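PDB 6JPK: aspartate aminotransferase, cytoplasmic from Schizosaccharomyces pombe 972h-, which catalyses the reversible transfer of an amino group from L-aspartate to 2-oxoglutarate, giving oxaloacetate and L-glutamate, with pyridoxal 5'-phosphate as cofactor. Local coordinates for residues S107-N112 and W138-T143; S117-F122 and L215-I220. The protein carries 1 engineered substitution. All blocks are in the same frame, centred on the assembly; numbering follows the deposited sequence.

Interaction 1 of 2, residues S107-N112 and W138-T143; sequences SGTGAN and WPVHRT. With PO4 (phosphate ion), chain C.
Trp138 turns its indole toward the start of helix 107-127 by setting CG anti to the backbone N (chi1 -175°), and there the six-membered end of the ring meets Thr109. The two side chains cross at about a right angle: Thr109 CB lies at the ring edge, and CG2 stands 4.1 Å from Trp138 CH2. Val140 CB sits over one indole face, toward its rim, and its methyl CG1 reaches Thr109 CG2 at 4.5 Å. One turn along, the carboxamide of Asn112 lies beside His141, with OD1 4.1 Å from NE2 and the planes 48° apart. Asn112 ND2 bends back to Gly108 O (2.9 Å, N-H...O 148°), above the carbonyl plane, while the amide Asn112 N takes the same oxygen from the other face. Asp219 is a polar partner of both His141 and Asn112. Cut back to an alanine here, the Asn112 side chain would probably cost Gly108 O the bond from ND2 and take one hydrogen-bond donor from Asp219. The helix start also cradles a phosphate ion: Gly108 N gives a bond to O2 at 2.7 Å and Thr109 N one to O1 at 2.9 Å, with Arg263 and Ser252 of the same chain, and Tyr70 of the second subunit, also bonded to the ion. In this family such a cradle receives the cofactor phosphate, and Trp138 is thought to bind L-aspartate. Backbone N-H groups at a helix N-terminus, joined by an arginine, would favour a multiply charged anion, consistent with the ion marking the cofactor phosphate site.

Interaction 2 of 2, residues S117-F122 and L215-I220; sequences SFIETF and LVVFDI
Ile119 faces strand 215-220 from helix 107-127, a helix-on-sheet contact in the large domain of the type I fold of pyridoxal-phosphate enzymes, where helices cover both faces of a mostly parallel sheet. Its path shows how one branched residue can meet two positions on a strand. CB points toward the strand yet stays 5.0 Å from Leu215 CD2. There the chain divides: CG1 stands anti to the carbonyl carbon (chi1 -71°), which leaves CG2 anti to the backbone N and 4.2 Å from Leu215 CD2, the closest approach to that residue. CG1 still lies 4.4 Å from Leu215 CD2, which is thus near both branches, and with chi2 near 162° the arm runs on, extended, to bring CD1 to Val217. Leu215 and Val217 are two apart on the strand and thus share a sheet face; Phe248 and Ile182, from the strands flanking 215-220, also touch Ile119. Val216 and Phe218 lie on the other face, against helix 235-241. On the helix, the neighbouring Phe118 packs on helix 274-289 and meets Phe6 of the second subunit. At the strand, the two methyls come tip to tip, Ile119 CD1 to Val217 CG2, at 3.7 Å.

Both contacts are buried and draw on helix 107-127, interaction 1 at its first turn and interaction 2 further along, with centres about 11 Å apart. Their chemistry follows their position. Near the cofactor pocket, 107-112 and 138-143 combine indole, amide and imidazole groups beside a helix start that holds an anion, whereas 117-122 and 215-220 meet purely through aliphatic carbons, against the face of the sheet and farther from the centre of the chain. Strand 215-220 joins them: while its early residues pack on the helix, Asp219 OD2 probably accepts hydrogen bonds from His141 NE2 (2.9 Å) and Asn112 ND2 (3.0 Å). As in relatives, this aspartate probably faces the cofactor's pyridine nitrogen. Both contacts also border the second subunit of the homodimer.

Interaction 1 of 2, residues S107-N112 and W138-T143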
loop_
_atom_site.group_PDB
_atom_site.type_symbol
_atom_site.label_atom_id
_atom_site.label_comp_id
_atom_site.label_asym_id
_atom_site.label_seq_id
_atom_site.Cartn_x
_atom_site.Cartn_y
_atom_site.Cartn_z
ATOM N N SER A 107 -2.069 6.375 1.259
ATOM C CA SER A 107 -2.956 7.305 1.952
ATOM C C SER A 107 -2.444 7.670 3.342
ATOM O O SER A 107 -1.258 7.479 3.649
ATOM C CB SER A 107 -4.375 6.736 2.037
ATOM O OG SER A 107 -5.351 7.774 1.958
ATOM N N GLY A 108 -3.329 8.219 4.177
ATOM C CA GLY A 108 -2.906 8.685 5.491
ATOM C C GLY A 108 -2.449 7.560 6.405
ATOM O O GLY A 108 -1.506 7.726 7.186
ATOM N N THR A 109 -3.108 6.403 6.333
ATOM C CA THR A 109 -2.718 5.302 7.214
ATOM C C THR A 109 -1.302 4.835 6.905
ATOM O O THR A 109 -0.491 4.627 7.816
ATOM C CB THR A 109 -3.704 4.145 7.092
ATOM O OG1 THR A 109 -5.009 4.617 7.433
ATOM C CG2 THR A 109 -3.317 3.012 8.056
ATOM N N GLY A 110 -0.987 4.670 5.614
ATOM C CA GLY A 110 0.363 4.304 5.223
ATOM C C GLY A 110 1.392 5.359 5.576
ATOM O O GLY A 110 2.530 5.026 5.917
ATOM N N ALA A 111 1.021 6.645 5.504
ATOM C CA ALA A 111 1.937 7.682 5.975
ATOM C C ALA A 111 2.215 7.529 7.470
ATOM O O ALA A 111 3.368 7.630 7.912
ATOM C CB ALA A 111 1.378 9.072 5.673
ATOM N N ASN A 112 1.170 7.281 8.260
ATOM C CA ASN A 112 1.359 7.050 9.690
ATOM C C ASN A 112 2.231 5.819 9.932
ATOM O O ASN A 112 3.071 5.809 10.842
ATOM C CB ASN A 112 -0.004 6.899 10.387
ATOM C CG ASN A 112 -0.654 8.251 10.719
ATOM O OD1 ASN A 112 -0.317 8.877 11.720
ATOM N ND2 ASN A 112 -1.584 8.699 9.874
ATOM N N TRP A 138 -8.892 8.396 16.502
ATOM C CA TRP A 138 -9.016 7.319 15.531
ATOM C C TRP A 138 -8.366 6.047 16.085
ATOM O O TRP A 138 -7.166 6.065 16.404
ATOM C CB TRP A 138 -8.349 7.746 14.227
ATOM C CG TRP A 138 -8.497 6.782 13.113
ATOM C CD1 TRP A 138 -9.602 6.040 12.804
ATOM C CD2 TRP A 138 -7.498 6.443 12.147
ATOM N NE1 TRP A 138 -9.350 5.259 11.699
ATOM C CE2 TRP A 138 -8.065 5.490 11.277
ATOM C CE3 TRP A 138 -6.179 6.859 11.929
ATOM C CZ2 TRP A 138 -7.356 4.944 10.204
ATOM C CZ3 TRP A 138 -5.477 6.316 10.863
ATOM C CH2 TRP A 138 -6.068 5.368 10.017
ATOM N N PRO A 139 -9.118 4.948 16.244
ATOM C CA PRO A 139 -8.589 3.789 16.996
ATOM C C PRO A 139 -7.346 3.154 16.387
ATOM O O PRO A 139 -6.561 2.533 17.117
ATOM C CB PRO A 139 -9.769 2.802 17.005
ATOM C CG PRO A 139 -10.993 3.669 16.762
ATOM C CD PRO A 139 -10.517 4.749 15.822
ATOM N N VAL A 140 -7.129 3.302 15.080
ATOM C CA VAL A 140 -5.912 2.774 14.477
ATOM C C VAL A 140 -4.666 3.502 14.976
ATOM O O VAL A 140 -3.566 2.952 14.901
ATOM C CB VAL A 140 -6.040 2.821 12.941
ATOM C CG1 VAL A 140 -4.751 2.422 12.268
ATOM C CG2 VAL A 140 -7.160 1.878 12.499
ATOM N N HIS A 141 -4.794 4.726 15.496
ATOM C CA HIS A 141 -3.609 5.394 16.033
ATOM C C HIS A 141 -2.964 4.561 17.131
ATOM O O HIS A 141 -1.734 4.490 17.221
ATOM C CB HIS A 141 -3.956 6.787 16.562
ATOM C CG HIS A 141 -4.025 7.839 15.498
ATOM N ND1 HIS A 141 -4.502 9.112 15.738
ATOM C CD2 HIS A 141 -3.675 7.809 14.190
ATOM C CE1 HIS A 141 -4.452 9.815 14.620
ATOM N NE2 HIS A 141 -3.952 9.049 13.668
ATOM N N ARG A 142 -3.771 3.905 17.965
ATOM C CA ARG A 142 -3.195 3.114 19.045
ATOM C C ARG A 142 -2.598 1.812 18.525
ATOM O O ARG A 142 -1.434 1.511 18.794
ATOM C CB ARG A 142 -4.237 2.813 20.125
ATOM C CG ARG A 142 -3.727 1.776 21.126
ATOM C CD ARG A 142 -4.725 1.482 22.254
ATOM N NE ARG A 142 -4.908 2.644 23.127
ATOM C CZ ARG A 142 -4.159 2.929 24.189
ATOM N NH1 ARG A 142 -3.138 2.145 24.550
ATOM N NH2 ARG A 142 -4.439 4.010 24.903
ATOM N N THR A 143 -3.383 1.023 17.779
ATOM C CA THR A 143 -2.915 -0.302 17.377
ATOM C C THR A 143 -1.758 -0.218 16.393
ATOM O O THR A 143 -0.854 -1.052 16.439
ATOM C CB THR A 143 -4.066 -1.130 16.775
ATOM O OG1 THR A 143 -4.674 -0.415 15.694
ATOM C CG2 THR A 143 -5.122 -1.413 17.824
HETATM P P PO4 C . -6.698 7.152 4.986
HETATM O O1 PO4 C . -5.760 6.001 5.291
HETATM O O2 PO4 C . -6.003 8.240 4.200
HETATM O O3 PO4 C . -7.867 6.596 4.199
HETATM O O4 PO4 C . -7.234 7.787 6.246
#

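Interaction 2 of 2, residues S117-F122 and L215-I220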
loop_
_atom_site.group_PDB
_atom_site.type_symbol
_atom_site.label_atom_id
_atom_site.label_comp_id
_atom_site.label_asym_id
_atom_site.label_seq_id
_atom_site.Cartn_x
_atom_site.Cartn_y
_atom_site.Cartn_z
ATOM N N SER A 117 7.123 3.565 11.912
ATOM C CA SER A 117 8.236 2.636 11.711
ATOM C C SER A 117 9.570 3.356 11.829
ATOM O O SER A 117 10.469 2.911 12.553
ATOM C CB SER A 117 8.145 1.951 10.347
ATOM O OG SER A 117 6.929 1.251 10.200
ATOM N N PHE A 118 9.714 4.482 11.128
ATOM C CA PHE A 118 10.955 5.238 11.225
ATOM C C PHE A 118 11.222 5.684 12.663
ATOM O O PHE A 118 12.331 5.513 13.188
ATOM C CB PHE A 118 10.930 6.457 10.298
ATOM C CG PHE A 118 12.146 7.313 10.454
ATOM C CD1 PHE A 118 13.321 6.976 9.815
ATOM C CD2 PHE A 118 12.140 8.402 11.309
ATOM C CE1 PHE A 118 14.468 7.735 9.988
ATOM C CE2 PHE A 118 13.266 9.155 11.490
ATOM C CZ PHE A 118 14.447 8.817 10.825
ATOM N N ILE A 119 10.219 6.275 13.312
ATOM C CA ILE A 119 10.429 6.821 14.654
ATOM C C ILE A 119 10.743 5.707 15.653
ATOM O O ILE A 119 11.570 5.885 16.556
ATOM C CB ILE A 119 9.212 7.665 15.079
ATOM C CG1 ILE A 119 9.174 8.965 14.254
ATOM C CG2 ILE A 119 9.269 8.000 16.571
ATOM C CD1 ILE A 119 7.816 9.684 14.268
ATOM N N GLU A 120 10.103 4.543 15.508
ATOM C CA GLU A 120 10.400 3.427 16.405
ATOM C C GLU A 120 11.862 2.999 16.284
ATOM O O GLU A 120 12.565 2.864 17.291
ATOM C CB GLU A 120 9.460 2.250 16.123
ATOM C CG GLU A 120 9.577 1.106 17.139
ATOM C CD GLU A 120 10.767 0.187 16.888
ATOM O OE1 GLU A 120 11.343 -0.310 17.876
ATOM O OE2 GLU A 120 11.141 -0.033 15.716
ATOM N N THR A 121 12.341 2.795 15.054
ATOM C CA THR A 121 13.706 2.308 14.854
ATOM C C THR A 121 14.750 3.348 15.253
ATOM O O THR A 121 15.736 3.019 15.922
ATOM C CB THR A 121 13.900 1.898 13.385
ATOM O OG1 THR A 121 13.049 0.793 13.090
ATOM C CG2 THR A 121 15.355 1.513 13.094
ATOM N N PHE A 122 14.563 4.606 14.861
ATOM C CA PHE A 122 15.626 5.597 14.976
ATOM C C PHE A 122 15.446 6.561 16.138
ATOM O O PHE A 122 16.314 7.412 16.358
ATOM C CB PHE A 122 15.756 6.364 13.652
ATOM C CG PHE A 122 16.275 5.505 12.525
ATOM C CD1 PHE A 122 17.637 5.244 12.412
ATOM C CD2 PHE A 122 15.404 4.917 11.622
ATOM C CE1 PHE A 122 18.130 4.435 11.389
ATOM C CE2 PHE A 122 15.892 4.103 10.594
ATOM C CZ PHE A 122 17.259 3.867 10.484
ATOM N N LEU A 215 8.641 15.290 20.738
ATOM C CA LEU A 215 8.691 15.145 19.287
ATOM C C LEU A 215 7.265 15.181 18.730
ATOM O O LEU A 215 6.393 14.438 19.197
ATOM C CB LEU A 215 9.394 13.836 18.906
ATOM C CG LEU A 215 9.337 13.466 17.424
ATOM C CD1 LEU A 215 10.002 14.554 16.599
ATOM C CD2 LEU A 215 10.002 12.122 17.174
ATOM N N VAL A 216 7.028 16.036 17.735
ATOM C CA VAL A 216 5.676 16.310 17.241
ATOM C C VAL A 216 5.440 15.595 15.913
ATOM O O VAL A 216 6.259 15.696 14.984
ATOM C CB VAL A 216 5.442 17.825 17.105
ATOM C CG1 VAL A 216 4.150 18.098 16.344
ATOM C CG2 VAL A 216 5.387 18.475 18.501
ATOM N N VAL A 217 4.318 14.875 15.829
ATOM C CA VAL A 217 3.800 14.275 14.600
ATOM C C VAL A 217 2.393 14.830 14.378
ATOM O O VAL A 217 1.499 14.600 15.200
ATOM C CB VAL A 217 3.757 12.737 14.673
ATOM C CG1 VAL A 217 3.229 12.152 13.360
ATOM C CG2 VAL A 217 5.120 12.165 15.044
ATOM N N PHE A 218 2.210 15.585 13.297
ATOM C CA PHE A 218 0.892 16.074 12.905
ATOM C C PHE A 218 0.221 15.080 11.970
ATOM O O PHE A 218 0.836 14.608 11.010
ATOM C CB PHE A 218 0.975 17.423 12.192
ATOM C CG PHE A 218 1.219 18.592 13.100
ATOM C CD1 PHE A 218 0.197 19.111 13.865
ATOM C CD2 PHE A 218 2.466 19.201 13.142
ATOM C CE1 PHE A 218 0.417 20.212 14.693
ATOM C CE2 PHE A 218 2.700 20.303 13.964
ATOM C CZ PHE A 218 1.673 20.807 14.741
ATOM N N ASP A 219 -1.039 14.785 12.237
ATOM C CA ASP A 219 -1.896 14.065 11.301
ATOM C C ASP A 219 -2.830 15.084 10.658
ATOM O O ASP A 219 -3.584 15.766 11.364
ATOM C CB ASP A 219 -2.686 12.976 12.026
ATOM C CG ASP A 219 -3.260 11.929 11.070
ATOM O OD1 ASP A 219 -3.746 12.298 9.978
ATOM O OD2 ASP A 219 -3.223 10.728 11.413
ATOM N N ILE A 220 -2.761 15.235 9.335
ATOM C CA ILE A 220 -3.606 16.199 8.629
ATOM C C ILE A 220 -4.362 15.442 7.534
ATOM O O ILE A 220 -3.897 15.299 6.397
ATOM C CB ILE A 220 -2.821 17.401 8.083
ATOM C CG1 ILE A 220 -3.764 18.400 7.411
ATOM C CG2 ILE A 220 -1.662 16.998 7.165
ATOM C CD1 ILE A 220 -3.221 19.827 7.406
#